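Local structure of metallophosphoesterase (Clostridium thermocellum, 4J6O) at residues L61-D65 and L151-H155; L203-T209 and N219-D224. The protein is the manganese-binding phosphatase domain of bacterial Pnkp, which probably removes 2',3' phosphates from broken RNA ends during repair. All blocks are in the same frame, centred on the assembly; numbering follows the deposited sequence.

Interaction 1 (L61-D65 and L151-H155); sequences LFLGD and LVVAH. With MN (manganese (II) ion), chain J.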
ATOM      1  N   LEU A  61       5.199  -2.953   6.996  1.00 18.95           N
ATOM      2  CA  LEU A  61       4.441  -3.594   5.911  1.00 17.48           C
ATOM      3  C   LEU A  61       3.680  -2.515   5.168  1.00 19.02           C
ATOM      4  O   LEU A  61       2.824  -1.871   5.759  1.00 18.54           O
ATOM      5  CB  LEU A  61       3.440  -4.601   6.489  1.00 20.92           C
ATOM      6  CG  LEU A  61       4.034  -5.717   7.341  1.00 22.64           C
ATOM      7  CD1 LEU A  61       2.871  -6.595   7.816  1.00 26.55           C
ATOM      8  CD2 LEU A  61       5.056  -6.556   6.583  1.00 24.90           C
ATOM      9  N   PHE A  62       4.026  -2.289   3.892  1.00 17.34           N
ATOM     10  CA  PHE A  62       3.354  -1.239   3.108  1.00 16.70           C
ATOM     11  C   PHE A  62       2.204  -1.875   2.387  1.00 18.00           C
ATOM     12  O   PHE A  62       2.375  -2.948   1.800  1.00 19.10           O
ATOM     13  CB  PHE A  62       4.317  -0.617   2.092  1.00 16.48           C
ATOM     14  CG  PHE A  62       5.410   0.250   2.702  1.00 16.85           C
ATOM     15  CD1 PHE A  62       5.140   1.543   3.132  1.00 18.18           C
ATOM     16  CD2 PHE A  62       6.717  -0.235   2.848  1.00 19.12           C
ATOM     17  CE1 PHE A  62       6.162   2.338   3.696  1.00 18.93           C
ATOM     18  CE2 PHE A  62       7.738   0.574   3.424  1.00 22.55           C
ATOM     19  CZ  PHE A  62       7.450   1.860   3.841  1.00 20.80           C
ATOM     20  N   LEU A  63       1.069  -1.167   2.367  1.00 15.71           N
ATOM     21  CA  LEU A  63      -0.170  -1.691   1.764  1.00 15.70           C
ATOM     22  C   LEU A  63      -0.298  -1.288   0.306  1.00 20.68           C
ATOM     23  O   LEU A  63      -1.310  -1.619  -0.367  1.00 21.46           O
ATOM     24  CB  LEU A  63      -1.380  -1.277   2.562  1.00 16.11           C
ATOM     25  CG  LEU A  63      -1.428  -1.804   3.986  1.00 17.00           C
ATOM     26  CD1 LEU A  63      -2.754  -1.358   4.627  1.00 16.47           C
ATOM     27  CD2 LEU A  63      -1.365  -3.329   3.951  1.00 20.97           C
ATOM     28  N   GLY A  64       0.738  -0.652  -0.191  1.00 18.51           N
ATOM     29  CA  GLY A  64       0.824  -0.291  -1.599  1.00 20.48           C
ATOM     30  C   GLY A  64       0.169   1.041  -1.917  1.00 20.50           C
ATOM     31  O   GLY A  64      -0.125   1.849  -1.008  1.00 18.58           O
ATOM     32  N   ASP A  65      -0.071   1.288  -3.190  1.00 17.48           N
ATOM     33  CA  ASP A  65      -0.498   2.614  -3.716  1.00 16.91           C
ATOM     34  C   ASP A  65       0.538   3.657  -3.286  1.00 18.40           C
ATOM     35  O   ASP A  65       0.240   4.672  -2.645  1.00 19.43           O
ATOM     36  CB  ASP A  65      -1.904   2.983  -3.280  1.00 18.78           C
ATOM     37  CG  ASP A  65      -2.964   2.596  -4.354  1.00 23.92           C
ATOM     38  OD1 ASP A  65      -2.575   1.869  -5.278  1.00 19.19           O
ATOM     39  OD2 ASP A  65      -4.135   2.987  -4.261  1.00 18.58           O
ATOM     40  N   LEU A 151      -2.381 -12.784  10.945  1.00 25.50           N
ATOM     41  CA  LEU A 151      -2.434 -11.477  10.323  1.00 23.81           C
ATOM     42  C   LEU A 151      -2.396 -11.667   8.830  1.00 21.82           C
ATOM     43  O   LEU A 151      -1.592 -12.467   8.344  1.00 23.43           O
ATOM     44  CB  LEU A 151      -1.228 -10.659  10.791  1.00 21.25           C
ATOM     45  CG  LEU A 151      -0.953  -9.286  10.100  1.00 22.54           C
ATOM     46  CD1 LEU A 151      -2.083  -8.289  10.339  1.00 21.25           C
ATOM     47  CD2 LEU A 151       0.481  -8.735  10.472  1.00 22.09           C
ATOM     48  N   VAL A 152      -3.240 -10.933   8.117  1.00 20.58           N
ATOM     49  CA  VAL A 152      -3.168 -10.887   6.628  1.00 19.31           C
ATOM     50  C   VAL A 152      -3.080  -9.420   6.252  1.00 20.67           C
ATOM     51  O   VAL A 152      -3.837  -8.601   6.769  1.00 20.57           O
ATOM     52  CB  VAL A 152      -4.416 -11.531   6.041  1.00 23.66           C
ATOM     53  CG1 VAL A 152      -4.495 -11.304   4.517  1.00 24.34           C
ATOM     54  CG2 VAL A 152      -4.422 -13.091   6.313  1.00 25.93           C
ATOM     55  N   VAL A 153      -2.209  -9.098   5.303  1.00 19.80           N
ATOM     56  CA  VAL A 153      -2.161  -7.735   4.745  1.00 20.79           C
ATOM     57  C   VAL A 153      -2.390  -7.844   3.251  1.00 19.42           C
ATOM     58  O   VAL A 153      -1.864  -8.738   2.582  1.00 19.56           O
ATOM     59  CB  VAL A 153      -0.850  -6.961   5.044  1.00 18.75           C
ATOM     60  CG1 VAL A 153      -0.751  -6.608   6.574  1.00 19.40           C
ATOM     61  CG2 VAL A 153       0.412  -7.677   4.536  1.00 20.60           C
ATOM     62  N   ALA A 154      -3.184  -6.906   2.734  1.00 20.37           N
ATOM     63  CA  ALA A 154      -3.527  -6.832   1.308  1.00 19.41           C
ATOM     64  C   ALA A 154      -4.017  -5.444   1.039  1.00 19.40           C
ATOM     65  O   ALA A 154      -4.510  -4.772   1.975  1.00 20.66           O
ATOM     66  CB  ALA A 154      -4.643  -7.841   0.945  1.00 22.29           C
ATOM     67  N   HIS A 155      -3.882  -4.976  -0.198  1.00 15.85           N
ATOM     68  CA  HIS A 155      -4.324  -3.590  -0.463  1.00 16.02           C
ATOM     69  C   HIS A 155      -5.831  -3.428  -0.313  1.00 18.20           C
ATOM     70  O   HIS A 155      -6.283  -2.591   0.495  1.00 17.16           O
ATOM     71  CB  HIS A 155      -3.881  -3.149  -1.858  1.00 16.49           C
ATOM     72  CG  HIS A 155      -4.326  -1.787  -2.194  1.00 15.57           C
ATOM     73  ND1 HIS A 155      -3.754  -0.669  -1.615  1.00 17.78           N
ATOM     74  CD2 HIS A 155      -5.311  -1.347  -2.998  1.00 18.58           C
ATOM     75  CE1 HIS A 155      -4.371   0.411  -2.066  1.00 20.36           C
ATOM     76  NE2 HIS A 155      -5.315   0.030  -2.918  1.00 19.48           N
TER
HETATM   77 MN    MN J 508      -5.107   4.513  -3.089  1.00 18.86          MN
HETATM   78  O   HOH W   1      -2.479   0.918   0.324  1.00 33.18           O
HETATM   79  O   HOH W   2      -6.260   5.990  -1.740  1.00 20.73           O

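Interaction 2 (L203-T209 and N219-D224); sequences LVVYGHT and NTINID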
ATOM      1  N   LEU A 203      -6.618 -11.402  11.516  1.00 24.18           N
ATOM      2  CA  LEU A 203      -6.898  -9.987  11.430  1.00 23.93           C
ATOM      3  C   LEU A 203      -6.445  -9.508  10.046  1.00 24.28           C
ATOM      4  O   LEU A 203      -5.301  -9.768   9.665  1.00 23.44           O
ATOM      5  CB  LEU A 203      -6.060  -9.289  12.482  1.00 26.53           C
ATOM      6  CG  LEU A 203      -5.945  -7.765  12.395  1.00 27.50           C
ATOM      7  CD1 LEU A 203      -7.283  -7.114  12.652  1.00 34.00           C
ATOM      8  CD2 LEU A 203      -4.911  -7.271  13.431  1.00 26.35           C
ATOM      9  N   VAL A 204      -7.309  -8.805   9.291  1.00 22.99           N
ATOM     10  CA  VAL A 204      -6.901  -8.325   7.973  1.00 21.16           C
ATOM     11  C   VAL A 204      -6.734  -6.836   8.051  1.00 21.18           C
ATOM     12  O   VAL A 204      -7.688  -6.119   8.334  1.00 19.96           O
ATOM     13  CB  VAL A 204      -7.972  -8.623   6.871  1.00 24.76           C
ATOM     14  CG1 VAL A 204      -7.453  -8.215   5.499  1.00 22.84           C
ATOM     15  CG2 VAL A 204      -8.384 -10.108   6.936  1.00 23.23           C
ATOM     16  N   VAL A 205      -5.510  -6.371   7.791  1.00 19.78           N
ATOM     17  CA  VAL A 205      -5.246  -4.916   7.758  1.00 16.71           C
ATOM     18  C   VAL A 205      -5.068  -4.574   6.276  1.00 17.53           C
ATOM     19  O   VAL A 205      -4.262  -5.196   5.575  1.00 18.15           O
ATOM     20  CB  VAL A 205      -3.997  -4.605   8.547  1.00 17.66           C
ATOM     21  CG1 VAL A 205      -3.735  -3.110   8.579  1.00 19.95           C
ATOM     22  CG2 VAL A 205      -4.119  -5.155   9.988  1.00 20.27           C
ATOM     23  N   TYR A 206      -5.832  -3.595   5.814  1.00 16.80           N
ATOM     24  CA  TYR A 206      -5.879  -3.280   4.398  1.00 15.03           C
ATOM     25  C   TYR A 206      -6.107  -1.800   4.197  1.00 17.92           C
ATOM     26  O   TYR A 206      -6.230  -1.065   5.189  1.00 17.72           O
ATOM     27  CB  TYR A 206      -6.968  -4.161   3.692  1.00 15.69           C
ATOM     28  CG  TYR A 206      -8.394  -3.802   4.074  1.00 19.96           C
ATOM     29  CD1 TYR A 206      -8.940  -4.165   5.311  1.00 21.07           C
ATOM     30  CD2 TYR A 206      -9.194  -3.153   3.156  1.00 20.58           C
ATOM     31  CE1 TYR A 206     -10.240  -3.813   5.636  1.00 22.99           C
ATOM     32  CE2 TYR A 206     -10.498  -2.790   3.455  1.00 23.48           C
ATOM     33  CZ  TYR A 206     -11.000  -3.116   4.714  1.00 23.63           C
ATOM     34  OH  TYR A 206     -12.286  -2.784   5.019  1.00 27.43           O
ATOM     35  N   GLY A 207      -6.120  -1.346   2.936  1.00 17.69           N
ATOM     36  CA  GLY A 207      -6.216   0.085   2.660  1.00 18.35           C
ATOM     37  C   GLY A 207      -6.975   0.287   1.349  1.00 17.69           C
ATOM     38  O   GLY A 207      -6.352   0.638   0.323  1.00 18.43           O
ATOM     39  N   HIS A 208      -8.286   0.059   1.366  1.00 22.28           N
ATOM     40  CA  HIS A 208      -9.028   0.101   0.122  1.00 20.70           C
ATOM     41  C   HIS A 208      -9.561   1.485  -0.157  1.00 21.05           C
ATOM     42  O   HIS A 208      -8.789   2.371  -0.483  1.00 22.45           O
ATOM     43  CB  HIS A 208     -10.166  -0.949   0.097  1.00 22.04           C
ATOM     44  CG  HIS A 208     -10.686  -1.229  -1.280  1.00 26.28           C
ATOM     45  ND1 HIS A 208     -10.092  -0.767  -2.434  1.00 28.52           N
ATOM     46  CD2 HIS A 208     -11.738  -1.990  -1.666  1.00 25.25           C
ATOM     47  CE1 HIS A 208     -10.800  -1.192  -3.487  1.00 26.24           C
ATOM     48  NE2 HIS A 208     -11.786  -1.935  -3.040  1.00 29.05           N
ATOM     49  N   THR A 209     -10.871   1.701  -0.098  1.00 24.58           N
ATOM     50  CA  THR A 209     -11.328   3.055  -0.379  1.00 23.43           C
ATOM     51  C   THR A 209     -10.934   3.939   0.823  1.00 21.72           C
ATOM     52  O   THR A 209     -11.019   3.541   1.999  1.00 26.42           O
ATOM     53  CB  THR A 209     -12.851   3.089  -0.687  1.00 26.77           C
ATOM     54  OG1 THR A 209     -13.575   2.646   0.447  1.00 37.19           O
ATOM     55  CG2 THR A 209     -13.148   2.176  -1.828  1.00 26.52           C
ATOM     56  N   ASN A 219     -13.016  -8.754  12.177  0.53 32.66           N
ATOM     57  CA  ASN A 219     -11.590  -8.845  12.367  0.53 30.94           C
ATOM     58  C   ASN A 219     -10.866  -8.144  11.220  0.53 25.48           C
ATOM     59  O   ASN A 219      -9.972  -8.741  10.634  0.53 35.73           O
ATOM     60  CB  ASN A 219     -11.171 -10.316  12.397  0.53 30.70           C
ATOM     61  CG  ASN A 219      -9.915 -10.562  13.226  0.53 40.84           C
ATOM     62  OD1 ASN A 219      -9.497  -9.723  14.012  0.53 43.00           O
ATOM     63  ND2 ASN A 219      -9.327 -11.738  13.059  0.53 55.09           N
ATOM     64  N   THR A 220     -11.252  -6.907  10.877  1.00 25.41           N
ATOM     65  CA  THR A 220     -10.603  -6.253   9.728  1.00 22.95           C
ATOM     66  C   THR A 220     -10.461  -4.797  10.022  1.00 24.18           C
ATOM     67  O   THR A 220     -11.276  -4.250  10.745  1.00 27.11           O
ATOM     68  CB  THR A 220     -11.395  -6.383   8.352  1.00 26.05           C
ATOM     69  OG1 THR A 220     -12.531  -5.513   8.324  1.00 26.64           O
ATOM     70  CG2 THR A 220     -11.880  -7.827   8.115  1.00 25.99           C
ATOM     71  N   ILE A 221      -9.512  -4.135   9.377  1.00 23.46           N
ATOM     72  CA  ILE A 221      -9.426  -2.673   9.559  1.00 22.75           C
ATOM     73  C   ILE A 221      -8.839  -2.023   8.320  1.00 20.86           C
ATOM     74  O   ILE A 221      -7.784  -2.439   7.824  1.00 20.83           O
ATOM     75  CB  ILE A 221      -8.583  -2.306  10.808  1.00 23.78           C
ATOM     76  CG1 ILE A 221      -8.525  -0.765  10.992  1.00 24.72           C
ATOM     77  CG2 ILE A 221      -7.184  -2.925  10.811  1.00 24.72           C
ATOM     78  CD1 ILE A 221      -7.960  -0.352  12.343  1.00 31.74           C
ATOM     79  N   ASN A 222      -9.517  -1.008   7.831  1.00 23.49           N
ATOM     80  CA  ASN A 222      -9.050  -0.288   6.661  1.00 17.77           C
ATOM     81  C   ASN A 222      -8.312   0.933   7.203  1.00 19.53           C
ATOM     82  O   ASN A 222      -8.903   1.763   7.921  1.00 23.22           O
ATOM     83  CB  ASN A 222     -10.273   0.155   5.854  1.00 23.67           C
ATOM     84  CG  ASN A 222      -9.908   0.996   4.617  1.00 22.13           C
ATOM     85  OD1 ASN A 222      -8.785   1.456   4.477  1.00 22.61           O
ATOM     86  ND2 ASN A 222     -10.895   1.218   3.730  1.00 24.46           N
ATOM     87  N   ILE A 223      -7.034   1.021   6.893  1.00 17.78           N
ATOM     88  CA  ILE A 223      -6.233   2.138   7.421  1.00 18.26           C
ATOM     89  C   ILE A 223      -5.833   3.197   6.370  1.00 16.39           C
ATOM     90  O   ILE A 223      -4.922   4.002   6.590  1.00 18.68           O
ATOM     91  CB  ILE A 223      -4.952   1.620   8.130  1.00 16.68           C
ATOM     92  CG1 ILE A 223      -4.017   0.905   7.164  1.00 17.55           C
ATOM     93  CG2 ILE A 223      -5.321   0.725   9.337  1.00 23.18           C
ATOM     94  CD1 ILE A 223      -2.607   0.639   7.819  1.00 18.99           C
ATOM     95  N   ASP A 224      -6.523   3.207   5.222  1.00 19.47           N
ATOM     96  CA  ASP A 224      -6.302   4.315   4.282  1.00 15.72           C
ATOM     97  C   ASP A 224      -7.097   5.542   4.688  1.00 21.09           C
ATOM     98  O   ASP A 224      -8.285   5.631   4.352  1.00 21.29           O
ATOM     99  CB  ASP A 224      -6.712   3.890   2.861  1.00 19.01           C
ATOM    100  CG  ASP A 224      -6.470   4.987   1.834  1.00 21.69           C
ATOM    101  OD1 ASP A 224      -5.929   6.026   2.232  1.00 18.59           O
ATOM    102  OD2 ASP A 224      -6.794   4.784   0.622  1.00 19.70           O
TER
HETATM  103  O   HOH W   3     -12.827  -2.922   7.687  1.00 32.36           O

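Interaction 1 (L61-D65 and L151-H155)
His155 ND1 donates to Leu63 O at 2.9 Å, and a water 2.8 Å from ND1 lies beside that acceptor, also near the ring plane. The same water donates to Gly64 O, bridging the imidazole to the turn that leaves strand 59-62. This is the metal-bearing end of the calcineurin-like phosphoesterase sandwich. Gly64 and Asp65 begin the family's GDxxDRG motif, and His155 belongs to the loop after strand 151-154 in the other sheet. The bond to Leu63 O is somewhat bent (146° at the hydrogen). The ring reaches it because CG is anti to the backbone N (chi1 178°). NE2 is hydrogen-bonded to a bound citrate, so both ring nitrogens have partners that help set its rotation. Asp65 OD2 ligates manganese at 2.2 Å, sharing the ion with Asp19 and His21, while OD1 accepts from the backbone N of His96. The carboxylate is thus held by both oxygens, its plane turned 53° from the imidazole, with OD2 3.4 Å from His155 CE1. Gly64 takes backbone angles that call for glycine. Behind the polar end the two sheets meet through aliphatic groups. Leu61 CD1 faces Leu151 CD2 tip to tip at 4.2 Å and comes within 3.8 Å of Val153 CG1, the side chains crossing at about a right angle. Leu146 and Phe14 close round this cluster. Leu63 likewise crosses Val153, its CD2 3.8 Å from Val153 CB; that same methyl lies 4.0 Å from Ala154 O, a buried carbonyl with no polar partner in the model.

Interaction 2 (L203-T209 and N219-D224)
Tyr206 is held at both backbone polar atoms by strand 220-222 and the residue after it: its N donates to Ile221 O at 3.0 Å, and its O accepts from Ile223 N at 2.8 Å. With Val204 N to Asn219 O and Ile221 N to Val204 O (2.9 Å), this is a regular parallel ladder of four alternating bonds in one of the two sheets of the calcineurin-like sandwich. Beyond it the side chain of Asn222 takes over and satisfies two backbone groups. Its ND2 donates to Thr209 O at 2.9 Å, a bent bond (147° at the hydrogen) that meets the carbonyl slightly out of plane; Thr209 O also accepts from Gln211. Its OD1 accepts from Asp224 N at 3.0 Å, an Asx turn as the chain leaves the strand. Asn222 CB sits over one face of the Tyr206 ring, 4.0 Å from the centroid and displaced toward the rim, a CH-pi contact. The ring stands there because Tyr206 CG lies between the backbone N and carbonyl carbon (chi1 70°). A water lies 2.7 Å from Tyr206 OH and donates to Thr220 OG1, a hydroxyl also bonded to Val217 O. Asp224 OD1 accepts from Gly226 N. On the other face of the sheet, Val205 and Ile221 run side by side, CG2 to CG2 at 3.9 Å, and Ile223 joins them. That apolar face, turned to the other sheet, packs on Ile16 of strand 14-17 and on Thr234 and Tyr236 of strand 232-238. In the plane of the sheet, strand 151-154 flanks 203-206 and strand 215-216 flanks 220-222.

Overall arrangement
Interactions 1 and 2, with centres 8 Å apart, share a sheet: strand 151-154 pairs with strand 203-206, Val152 N lying 2.8 Å from Leu203 O and His155 O 2.7 Å from Gly207 N, both probable hydrogen bonds. Leu63, just past strand 59-62 of the opposing sheet, reaches across to interaction 2, its CD1 3.4 Å from Tyr206 C. The loops then converge on the active site. Asp65 binds the manganese directly, and the Asp224 side chain stands about 4 Å from it at nearest atoms. His155 and His208 both contact one citrate, the His208 bond being weak. As in two-metal relatives, these histidines may mark a second metal position, though here citrate meets them.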